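Local coordinates for NADH-rubredoxin oxidoreductase (Clostridium acetobutylicum, PDB 3KLJ), which catalyses the NADH-dependent reduction of rubredoxin through its bound FAD, passing electrons on in the dioxygen-scavenging chains of an obligate anaerobe, at residues 8-13 / 34-39; 42-47 / 79-84; 103-108 / 258-263. All coordinates share one frame; numbering follows the deposited sequence. Where two conformers were deposited one is given.

How the contacts relate
Along the chain from the N terminus the three contacts follow in series; none encloses or crosses another. Contact 1 closes a 20-residue loop holding helix 19-28 and pairs strands 12-15 and 35-38. Contact 2 closes a 31-residue loop by setting segment 42-47, before helix 51-56, against the end of strand 78-80. Contact 3 spans 149 residues, among them the second parallel sheet, strands 127-128 to 222-225, and returns the chain to the first. Backbone pairing of 35-38 with 78-80, and of 12-15 with 107-110, brings a strand of each contact into one five-stranded parallel sheet; 42-47 itself stays loop. Contacts 1 and 2 both touch FAD; contact 3 lies at the far edge.

Contact 1: 8-13 / 34-39. With FAD (flavin-adenine dinucleotide), chain B.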
# COMPACT_ATOMS: atom_id res chain seq x y z
N LYS A 8 12.10 -20.51 -23.73
CA LYS A 8 12.77 -20.39 -22.40
C LYS A 8 12.02 -21.13 -21.30
O LYS A 8 10.77 -21.17 -21.28
CB LYS A 8 12.95 -18.91 -22.04
CG LYS A 8 14.16 -18.23 -22.74
CD LYS A 8 13.86 -16.78 -23.18
CE LYS A 8 13.76 -15.81 -22.00
NZ LYS A 8 15.08 -15.58 -21.35
N SER A 9 12.78 -21.72 -20.38
CA SER A 9 12.22 -22.46 -19.24
C SER A 9 13.14 -22.34 -18.02
O SER A 9 14.36 -22.41 -18.15
CB SER A 9 12.02 -23.93 -19.60
OG SER A 9 13.22 -24.66 -19.50
N THR A 10 12.53 -22.15 -16.85
CA THR A 10 13.27 -22.01 -15.59
C THR A 10 12.65 -22.85 -14.49
O THR A 10 11.56 -23.39 -14.67
CB THR A 10 13.32 -20.53 -15.10
OG1 THR A 10 12.00 -19.97 -15.11
CG2 THR A 10 14.22 -19.71 -15.99
N LYS A 11 13.35 -22.98 -13.36
CA LYS A 11 12.83 -23.67 -12.18
C LYS A 11 11.78 -22.77 -11.51
O LYS A 11 10.60 -23.11 -11.43
CB LYS A 11 13.95 -24.02 -11.20
CG LYS A 11 14.64 -25.38 -11.40
CD LYS A 11 15.51 -25.42 -12.64
CE LYS A 11 16.74 -26.30 -12.43
NZ LYS A 11 16.40 -27.64 -11.90
N ILE A 12 12.25 -21.61 -11.03
CA ILE A 12 11.38 -20.64 -10.35
C ILE A 12 11.12 -19.43 -11.23
O ILE A 12 12.05 -18.69 -11.59
CB ILE A 12 11.98 -20.18 -9.00
CG1 ILE A 12 12.35 -21.40 -8.14
CG2 ILE A 12 11.01 -19.23 -8.28
CD1 ILE A 12 12.60 -21.07 -6.71
N LEU A 13 9.85 -19.26 -11.59
CA LEU A 13 9.38 -18.11 -12.32
C LEU A 13 8.71 -17.15 -11.36
O LEU A 13 7.78 -17.53 -10.65
CB LEU A 13 8.36 -18.50 -13.39
CG LEU A 13 8.47 -17.85 -14.77
CD1 LEU A 13 7.10 -17.66 -15.41
CD2 LEU A 13 9.28 -16.56 -14.77
N ASP A 34 18.02 -21.73 -10.45
CA ASP A 34 17.51 -21.27 -11.73
C ASP A 34 16.27 -20.40 -11.52
O ASP A 34 15.13 -20.89 -11.55
CB ASP A 34 17.20 -22.48 -12.62
CG ASP A 34 16.81 -22.09 -14.04
OD1 ASP A 34 16.91 -20.90 -14.41
OD2 ASP A 34 16.40 -22.99 -14.80
N ILE A 35 16.51 -19.10 -11.31
CA ILE A 35 15.47 -18.13 -10.97
C ILE A 35 15.34 -17.05 -12.06
O ILE A 35 16.33 -16.41 -12.45
CB ILE A 35 15.79 -17.43 -9.62
CG1 ILE A 35 16.15 -18.45 -8.54
CG2 ILE A 35 14.64 -16.52 -9.18
CD1 ILE A 35 17.09 -17.89 -7.48
N THR A 36 14.11 -16.85 -12.52
CA THR A 36 13.79 -15.81 -13.49
C THR A 36 12.67 -14.91 -12.99
O THR A 36 11.63 -15.39 -12.53
CB THR A 36 13.37 -16.42 -14.83
OG1 THR A 36 14.44 -17.21 -15.33
CG2 THR A 36 13.04 -15.36 -15.86
N MET A 37 12.88 -13.60 -13.10
CA MET A 37 11.88 -12.61 -12.74
C MET A 37 11.39 -11.87 -13.97
O MET A 37 12.20 -11.39 -14.77
CB MET A 37 12.49 -11.58 -11.78
CG MET A 37 13.17 -12.16 -10.56
SD MET A 37 13.75 -10.83 -9.48
CE MET A 37 12.17 -10.39 -8.74
N ILE A 38 10.07 -11.79 -14.11
CA ILE A 38 9.44 -11.00 -15.16
C ILE A 38 8.97 -9.67 -14.57
O ILE A 38 8.29 -9.67 -13.55
CB ILE A 38 8.22 -11.75 -15.75
CG1 ILE A 38 8.65 -13.09 -16.35
CG2 ILE A 38 7.50 -10.89 -16.79
CD1 ILE A 38 7.52 -14.11 -16.44
N ASN A 39 9.33 -8.54 -15.18
CA ASN A 39 8.81 -7.24 -14.71
C ASN A 39 8.33 -6.32 -15.82
O ASN A 39 9.04 -6.09 -16.80
CB ASN A 39 9.83 -6.51 -13.84
CG ASN A 39 9.19 -5.41 -12.97
OD1 ASN A 39 8.17 -5.62 -12.29
ND2 ASN A 39 9.79 -4.24 -13.01
PA FAD B . 4.52 -3.90 -6.38
O1A FAD B . 3.35 -3.22 -7.03
O2A FAD B . 5.40 -2.95 -5.61
O5B FAD B . 5.37 -4.67 -7.49
C5B FAD B . 4.74 -5.51 -8.44
C4B FAD B . 5.49 -5.41 -9.77
O4B FAD B . 4.94 -6.35 -10.69
C3B FAD B . 5.33 -4.03 -10.39
O3B FAD B . 6.61 -3.53 -10.75
C2B FAD B . 4.47 -4.25 -11.62
O2B FAD B . 4.84 -3.43 -12.70
C1B FAD B . 4.72 -5.72 -11.94
N9A FAD B . 3.63 -6.36 -12.69
C8A FAD B . 2.28 -6.13 -12.57
N7A FAD B . 1.63 -6.94 -13.43
C5A FAD B . 2.53 -7.69 -14.09
C6A FAD B . 2.39 -8.67 -15.09
N6A FAD B . 1.23 -8.81 -15.73
N1A FAD B . 3.53 -9.27 -15.59
C2A FAD B . 4.78 -8.91 -15.12
N3A FAD B . 4.91 -7.94 -14.15
C4A FAD B . 3.79 -7.34 -13.64
N1 FAD B . 3.41 0.65 2.06
C2 FAD B . 3.68 0.76 3.41
O2 FAD B . 3.67 -0.24 4.11
N3 FAD B . 3.99 1.98 3.97
C4 FAD B . 4.01 3.11 3.18
O4 FAD B . 4.28 4.19 3.72
C4X FAD B . 3.72 3.01 1.82
N5 FAD B . 3.75 4.14 1.00
C5X FAD B . 3.47 4.03 -0.35
C6 FAD B . 3.49 5.17 -1.17
C7 FAD B . 3.21 5.04 -2.54
C7M FAD B . 3.23 6.26 -3.42
C8 FAD B . 2.91 3.80 -3.08
C8M FAD B . 2.60 3.63 -4.55
C9 FAD B . 2.88 2.67 -2.26
C9A FAD B . 3.17 2.78 -0.90
N10 FAD B . 3.15 1.65 -0.09
C10 FAD B . 3.42 1.77 1.26
C1' FAD B . 2.80 0.32 -0.66
C2' FAD B . 4.02 -0.52 -0.97
O2' FAD B . 4.75 0.12 -2.00
C3' FAD B . 3.52 -1.87 -1.44
O3' FAD B . 2.89 -2.54 -0.37
C4' FAD B . 4.63 -2.77 -1.97
O4' FAD B . 5.33 -2.12 -3.03
C5' FAD B . 4.00 -4.04 -2.52
O5' FAD B . 5.01 -4.76 -3.18
P FAD B . 4.62 -5.86 -4.26
O1P FAD B . 5.89 -6.52 -4.76
O2P FAD B . 3.59 -6.82 -3.72
O3P FAD B . 3.88 -5.04 -5.44
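The first beta-alpha-beta unit of the FAD-binding domain sets I12 beside I35 and L13 beside T36 in parallel register, with helix 19-28 as the crossover. Two straight hydrogen bonds are the evidence for this pairing: I12 N to D34 O at 3.0 Å (174° at the hydrogen) and T36 N to I12 O at 2.9 Å, so I12 grips the residues before and after its partner. K11 N adds only weak bonds, to D34 O and to D34 OD2 at 3.4 Å. With CG anti to the backbone N (chi1 -173°), the D34 carboxylate lies beside K11 and T10; its OD1 faces T10 CG2 at 3.3 Å, but its salt bridge is to K78 NZ. K11 NZ stays 5.5 Å from D34 OD2, and K11 was modelled in two conformers, so no ion pair across the contact can be inferred.

On the face shared by L13, T36 and I38, packing is tight. The tip of I38, CD1, lies against L13 CD2 at 3.4 Å, closer than carbons usually sit, and both L13 torsions depart from staggered values, consistent with a confined branch. I12 and I35 point to the other face, where A28 of helix 19-28 touches both. Beyond the paired part, I38 CG2 approaches FAD C2A at 3.8 Å. N39, a known FAD-binding residue, places OD1 3.0 Å from the ribose oxygen O3B of FAD; the same OD1 accepts a hydrogen bond from A17 N. A second strand ending at the adenosine ribose, after a glycine-rich turn and helix, is characteristic of the Rossmann-type dinucleotide-binding fold.

Contact 2: 42-47 / 79-84; sequences KYLPYY and VITSEF. With FAD (flavin-adenine dinucleotide), chain B.
Apolar contact between L44 and V79 forms one end of this junction. L44 CD1 meets V79 CG1 at 3.9 Å, the two side chains crossing at a slant, and the V79 branch is available because CG1 is anti to the backbone N (chi1 -176°). T81 CG2 is more distant from L44 CD1, at 4.5 Å. Y72 of helix 69-74 touches both L44 and V79 and thereby extends the cluster.

Van der Waals contact with a polar atom marks the other end. S82 OG rests on K42 CB at 3.4 Å, where the two backbones come nearest, with CA atoms 4.9 Å apart. No hydrogen bond joins the segments, whose touching parts run 152° apart, and only 209 Å² is buried in all; the evidence is for loose surface packing.

Within 42-47 and beyond it lie the aromatic and polar partners. K42 CG takes the crowded position between backbone N and carbonyl carbon (chi1 51°) and sits over one face of the Y43 ring, 3.7 Å above its plane toward the rim. K42 NZ forms a salt bridge with D134, whose other carboxylate oxygen bonds Y43 OH, and Y133 meets the Y43 ring edge-to-face.

Cofactor contact comes from the end of segment 79-84. The adenine amino nitrogen N6A of FAD lies over one face of F84, 3.2 Å from CE1 and displaced from the centre, while E83 O approaches FAD C2A at 3.6 Å. A loop that leaves the end of a parallel strand and brings an aromatic face to the adenine amino group fits the FAD site of the glutathione-reductase fold.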
# COMPACT_ATOMS: atom_id res chain seq x y z
N LYS A 42 10.59 -0.88 -16.59
CA LYS A 42 11.95 -0.93 -17.15
C LYS A 42 13.04 -0.80 -16.08
O LYS A 42 14.22 -0.66 -16.40
CB LYS A 42 12.12 0.10 -18.28
CG LYS A 42 11.70 1.52 -17.94
CD LYS A 42 11.80 2.43 -19.18
CE LYS A 42 10.97 3.70 -19.01
NZ LYS A 42 9.51 3.43 -19.13
N TYR A 43 12.62 -0.88 -14.82
CA TYR A 43 13.52 -0.73 -13.67
C TYR A 43 13.53 -1.99 -12.82
O TYR A 43 12.54 -2.72 -12.74
CB TYR A 43 13.11 0.49 -12.81
CG TYR A 43 12.80 1.72 -13.64
CD1 TYR A 43 13.83 2.42 -14.29
CD2 TYR A 43 11.49 2.17 -13.81
CE1 TYR A 43 13.55 3.54 -15.07
CE2 TYR A 43 11.21 3.29 -14.59
CZ TYR A 43 12.25 3.97 -15.22
OH TYR A 43 11.99 5.08 -15.98
N LEU A 44 14.68 -2.25 -12.20
CA LEU A 44 14.80 -3.30 -11.18
C LEU A 44 13.90 -3.00 -9.97
O LEU A 44 13.40 -1.88 -9.84
CB LEU A 44 16.27 -3.41 -10.74
CG LEU A 44 17.22 -4.39 -11.46
CD1 LEU A 44 16.62 -5.15 -12.65
CD2 LEU A 44 18.55 -3.75 -11.82
N PRO A 45 13.66 -4.01 -9.10
CA PRO A 45 12.88 -3.78 -7.89
C PRO A 45 13.34 -2.56 -7.10
O PRO A 45 14.53 -2.41 -6.81
CB PRO A 45 13.12 -5.05 -7.09
CG PRO A 45 13.18 -6.11 -8.14
CD PRO A 45 13.83 -5.45 -9.35
N TYR A 46 12.39 -1.70 -6.75
CA TYR A 46 12.70 -0.51 -5.97
C TYR A 46 11.76 -0.33 -4.79
O TYR A 46 10.65 -0.90 -4.77
CB TYR A 46 12.72 0.73 -6.87
CG TYR A 46 11.46 0.99 -7.68
CD1 TYR A 46 11.34 0.51 -8.99
CD2 TYR A 46 10.41 1.74 -7.16
CE1 TYR A 46 10.20 0.77 -9.76
CE2 TYR A 46 9.26 2.00 -7.91
CZ TYR A 46 9.17 1.52 -9.21
OH TYR A 46 8.03 1.79 -9.95
N TYR A 47 12.22 0.44 -3.80
CA TYR A 47 11.46 0.67 -2.58
C TYR A 47 10.35 1.68 -2.88
O TYR A 47 10.50 2.89 -2.63
CB TYR A 47 12.38 1.19 -1.46
CG TYR A 47 11.82 0.93 -0.07
CD1 TYR A 47 11.01 1.87 0.55
CD2 TYR A 47 12.10 -0.26 0.60
CE1 TYR A 47 10.48 1.63 1.83
CE2 TYR A 47 11.59 -0.50 1.87
CZ TYR A 47 10.78 0.45 2.48
OH TYR A 47 10.26 0.22 3.72
N VAL A 79 16.55 -11.29 -14.83
CA VAL A 79 15.44 -10.34 -14.82
C VAL A 79 15.11 -9.96 -16.26
O VAL A 79 15.96 -9.46 -17.00
CB VAL A 79 15.75 -9.08 -14.00
CG1 VAL A 79 14.53 -8.15 -13.94
CG2 VAL A 79 16.19 -9.45 -12.58
N ILE A 80 13.87 -10.23 -16.67
CA ILE A 80 13.38 -9.77 -17.96
C ILE A 80 12.53 -8.52 -17.72
O ILE A 80 11.42 -8.60 -17.19
CB ILE A 80 12.55 -10.84 -18.70
CG1 ILE A 80 13.13 -12.24 -18.45
CG2 ILE A 80 12.49 -10.54 -20.20
CD1 ILE A 80 12.21 -13.37 -18.87
N THR A 81 13.07 -7.36 -18.11
CA THR A 81 12.38 -6.08 -17.89
C THR A 81 11.49 -5.73 -19.08
O THR A 81 11.65 -6.28 -20.17
CB THR A 81 13.37 -4.92 -17.64
OG1 THR A 81 14.39 -4.94 -18.65
CG2 THR A 81 14.01 -5.03 -16.26
N SER A 82 10.56 -4.80 -18.83
CA SER A 82 9.58 -4.33 -19.81
C SER A 82 8.79 -5.48 -20.45
O SER A 82 8.42 -5.42 -21.62
CB SER A 82 10.25 -3.45 -20.87
OG SER A 82 10.78 -2.27 -20.29
N GLU A 83 8.56 -6.53 -19.67
CA GLU A 83 7.79 -7.68 -20.13
C GLU A 83 6.62 -7.96 -19.19
O GLU A 83 6.74 -7.89 -17.96
CB GLU A 83 8.69 -8.90 -20.29
CG GLU A 83 8.20 -9.90 -21.34
CD GLU A 83 8.12 -9.31 -22.74
OE1 GLU A 83 6.98 -9.16 -23.25
OE2 GLU A 83 9.17 -8.99 -23.32
N PHE A 84 5.48 -8.27 -19.79
CA PHE A 84 4.19 -8.32 -19.11
C PHE A 84 3.55 -9.68 -19.37
O PHE A 84 3.33 -10.06 -20.53
CB PHE A 84 3.31 -7.18 -19.66
CG PHE A 84 1.98 -7.02 -18.98
CD1 PHE A 84 1.85 -6.22 -17.84
CD2 PHE A 84 0.84 -7.64 -19.49
CE1 PHE A 84 0.61 -6.06 -17.21
CE2 PHE A 84 -0.41 -7.49 -18.86
CZ PHE A 84 -0.52 -6.69 -17.72
PA FAD B . 4.52 -3.90 -6.38
O1A FAD B . 3.35 -3.22 -7.03
O2A FAD B . 5.40 -2.95 -5.61
O5B FAD B . 5.37 -4.67 -7.49
C5B FAD B . 4.74 -5.51 -8.44
C4B FAD B . 5.49 -5.41 -9.77
O4B FAD B . 4.94 -6.35 -10.69
C3B FAD B . 5.33 -4.03 -10.39
O3B FAD B . 6.61 -3.53 -10.75
C2B FAD B . 4.47 -4.25 -11.62
O2B FAD B . 4.84 -3.43 -12.70
C1B FAD B . 4.72 -5.72 -11.94
N9A FAD B . 3.63 -6.36 -12.69
C8A FAD B . 2.28 -6.13 -12.57
N7A FAD B . 1.63 -6.94 -13.43
C5A FAD B . 2.53 -7.69 -14.09
C6A FAD B . 2.39 -8.67 -15.09
N6A FAD B . 1.23 -8.81 -15.73
N1A FAD B . 3.53 -9.27 -15.59
C2A FAD B . 4.78 -8.91 -15.12
N3A FAD B . 4.91 -7.94 -14.15
C4A FAD B . 3.79 -7.34 -13.64
N1 FAD B . 3.41 0.65 2.06
C2 FAD B . 3.68 0.76 3.41
O2 FAD B . 3.67 -0.24 4.11
N3 FAD B . 3.99 1.98 3.97
C4 FAD B . 4.01 3.11 3.18
O4 FAD B . 4.28 4.19 3.72
C4X FAD B . 3.72 3.01 1.82
N5 FAD B . 3.75 4.14 1.00
C5X FAD B . 3.47 4.03 -0.35
C6 FAD B . 3.49 5.17 -1.17
C7 FAD B . 3.21 5.04 -2.54
C7M FAD B . 3.23 6.26 -3.42
C8 FAD B . 2.91 3.80 -3.08
C8M FAD B . 2.60 3.63 -4.55
C9 FAD B . 2.88 2.67 -2.26
C9A FAD B . 3.17 2.78 -0.90
N10 FAD B . 3.15 1.65 -0.09
C10 FAD B . 3.42 1.77 1.26
C1' FAD B . 2.80 0.32 -0.66
C2' FAD B . 4.02 -0.52 -0.97
O2' FAD B . 4.75 0.12 -2.00
C3' FAD B . 3.52 -1.87 -1.44
O3' FAD B . 2.89 -2.54 -0.37
C4' FAD B . 4.63 -2.77 -1.97
O4' FAD B . 5.33 -2.12 -3.03
C5' FAD B . 4.00 -4.04 -2.52
O5' FAD B . 5.01 -4.76 -3.18
P FAD B . 4.62 -5.86 -4.26
O1P FAD B . 5.89 -6.52 -4.76
O2P FAD B . 3.59 -6.82 -3.72
O3P FAD B . 3.88 -5.04 -5.44

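Contact 3: 103-108 / 258-263; sequences IKYEKL and KDIYAC
L108 and I260 form the parallel bridge that adds strand 260-262 as the outermost strand of the five-stranded sheet in the FAD-binding domain of this glutathione-reductase fold. The packed part is defined by two nearly straight bonds around L108: its N donates to D259 O at 3.0 Å (175°), and its O accepts Y261 N at 2.7 Å. That carbonyl oxygen also lies at the edge of the Y261 ring, near its plane, 3.5 Å from CD1. L108 CD2 meets I260 CG2 at 4.2 Å, and L108 CB sits 3.6 Å above the centre of the Y105 ring. Y105 OH reaches I260 CD1 at 3.7 Å, the side chains crossing at about a right angle, and bonds a water.

The K107 side is looser. CG touches the edge of the Y261 ring; beyond it the chain bends at chi2 (107°), which turns CD, but NZ remains 4.3 Å from D259 OD2, beyond a salt bridge. D259 instead pairs through OD1 with K93, which also bonds E106 O. A water links K107 with Y261: it lies 3.0 Å from Y261 OH and accepts a weak bond from K107 NZ.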
# COMPACT_ATOMS: atom_id res chain seq x y z
N ILE A 103 7.00 -18.83 -21.42
CA ILE A 103 8.02 -19.31 -20.50
C ILE A 103 7.51 -20.48 -19.66
O ILE A 103 6.46 -20.38 -19.02
CB ILE A 103 8.56 -18.17 -19.59
CG1 ILE A 103 9.47 -17.23 -20.39
CG2 ILE A 103 9.32 -18.74 -18.38
CD1 ILE A 103 9.58 -15.84 -19.82
N LYS A 104 8.25 -21.59 -19.68
CA LYS A 104 7.95 -22.75 -18.86
C LYS A 104 8.57 -22.62 -17.48
O LYS A 104 9.71 -22.17 -17.34
CB LYS A 104 8.40 -24.05 -19.55
CG LYS A 104 7.94 -25.33 -18.84
CD LYS A 104 7.58 -26.46 -19.82
CE LYS A 104 8.81 -27.09 -20.46
NZ LYS A 104 8.46 -28.25 -21.34
N TYR A 105 7.82 -23.03 -16.46
CA TYR A 105 8.29 -23.00 -15.08
C TYR A 105 8.09 -24.35 -14.41
O TYR A 105 7.30 -25.16 -14.89
CB TYR A 105 7.53 -21.92 -14.28
CG TYR A 105 6.04 -22.16 -14.14
CD1 TYR A 105 5.55 -23.01 -13.15
CD2 TYR A 105 5.12 -21.54 -15.00
CE1 TYR A 105 4.19 -23.24 -13.00
CE2 TYR A 105 3.75 -21.77 -14.86
CZ TYR A 105 3.30 -22.62 -13.86
OH TYR A 105 1.96 -22.87 -13.70
N GLU A 106 8.80 -24.58 -13.31
CA GLU A 106 8.49 -25.70 -12.42
C GLU A 106 7.63 -25.16 -11.27
O GLU A 106 6.65 -25.79 -10.85
CB GLU A 106 9.76 -26.37 -11.89
CG GLU A 106 10.74 -26.82 -12.97
CD GLU A 106 11.90 -27.66 -12.42
OE1 GLU A 106 11.89 -27.96 -11.20
OE2 GLU A 106 12.81 -28.03 -13.20
N LYS A 107 8.01 -24.00 -10.75
CA LYS A 107 7.20 -23.26 -9.78
C LYS A 107 6.99 -21.81 -10.20
O LYS A 107 7.91 -21.17 -10.72
CB LYS A 107 7.82 -23.32 -8.39
CG LYS A 107 7.27 -24.43 -7.54
CD LYS A 107 8.22 -25.56 -7.36
CE LYS A 107 7.61 -26.57 -6.40
NZ LYS A 107 8.55 -27.68 -6.15
N LEU A 108 5.77 -21.31 -9.97
CA LEU A 108 5.40 -19.95 -10.32
C LEU A 108 5.06 -19.16 -9.07
O LEU A 108 4.22 -19.59 -8.26
CB LEU A 108 4.21 -19.95 -11.30
CG LEU A 108 3.67 -18.59 -11.78
CD1 LEU A 108 4.72 -17.84 -12.61
CD2 LEU A 108 2.37 -18.71 -12.56
N LYS A 258 -1.85 -26.13 -7.54
CA LYS A 258 -0.55 -26.71 -7.22
C LYS A 258 0.58 -25.98 -7.94
O LYS A 258 0.46 -25.63 -9.12
CB LYS A 258 -0.53 -28.20 -7.56
CG LYS A 258 0.58 -28.99 -6.85
CD LYS A 258 0.35 -29.03 -5.32
CE LYS A 258 1.61 -29.41 -4.54
NZ LYS A 258 1.60 -28.75 -3.19
N ASP A 259 1.66 -25.73 -7.20
CA ASP A 259 2.92 -25.21 -7.75
C ASP A 259 2.85 -23.76 -8.19
O ASP A 259 3.82 -23.20 -8.74
CB ASP A 259 3.44 -26.11 -8.88
CG ASP A 259 3.95 -27.45 -8.37
OD1 ASP A 259 3.94 -28.41 -9.16
OD2 ASP A 259 4.39 -27.54 -7.20
N ILE A 260 1.71 -23.13 -7.91
CA ILE A 260 1.56 -21.68 -8.05
C ILE A 260 1.40 -20.99 -6.69
O ILE A 260 0.51 -21.34 -5.90
CB ILE A 260 0.38 -21.30 -8.96
CG1 ILE A 260 0.52 -21.97 -10.34
CG2 ILE A 260 0.28 -19.75 -9.05
CD1 ILE A 260 -0.56 -21.56 -11.33
N TYR A 261 2.24 -19.99 -6.45
CA TYR A 261 2.24 -19.21 -5.21
C TYR A 261 1.89 -17.77 -5.52
O TYR A 261 1.98 -17.35 -6.67
CB TYR A 261 3.62 -19.24 -4.54
CG TYR A 261 4.14 -20.63 -4.24
CD1 TYR A 261 4.64 -21.44 -5.27
CD2 TYR A 261 4.14 -21.14 -2.94
CE1 TYR A 261 5.14 -22.71 -5.00
CE2 TYR A 261 4.63 -22.41 -2.67
CZ TYR A 261 5.12 -23.19 -3.71
OH TYR A 261 5.61 -24.45 -3.46
N ALA A 262 1.51 -17.02 -4.49
CA ALA A 262 1.36 -15.57 -4.59
C ALA A 262 1.76 -14.90 -3.28
O ALA A 262 1.76 -15.53 -2.22
CB ALA A 262 -0.06 -15.21 -4.98
N CYS A 263 2.07 -13.61 -3.34
CA CYS A 263 2.65 -12.89 -2.20
C CYS A 263 2.60 -11.39 -2.40
O CYS A 263 2.71 -10.90 -3.53
CB CYS A 263 4.10 -13.32 -1.97
SG CYS A 263 5.14 -13.29 -3.44
O HOH W 1 1.10 -24.87 -12.31
O HOH W 2 7.66 -26.67 -3.13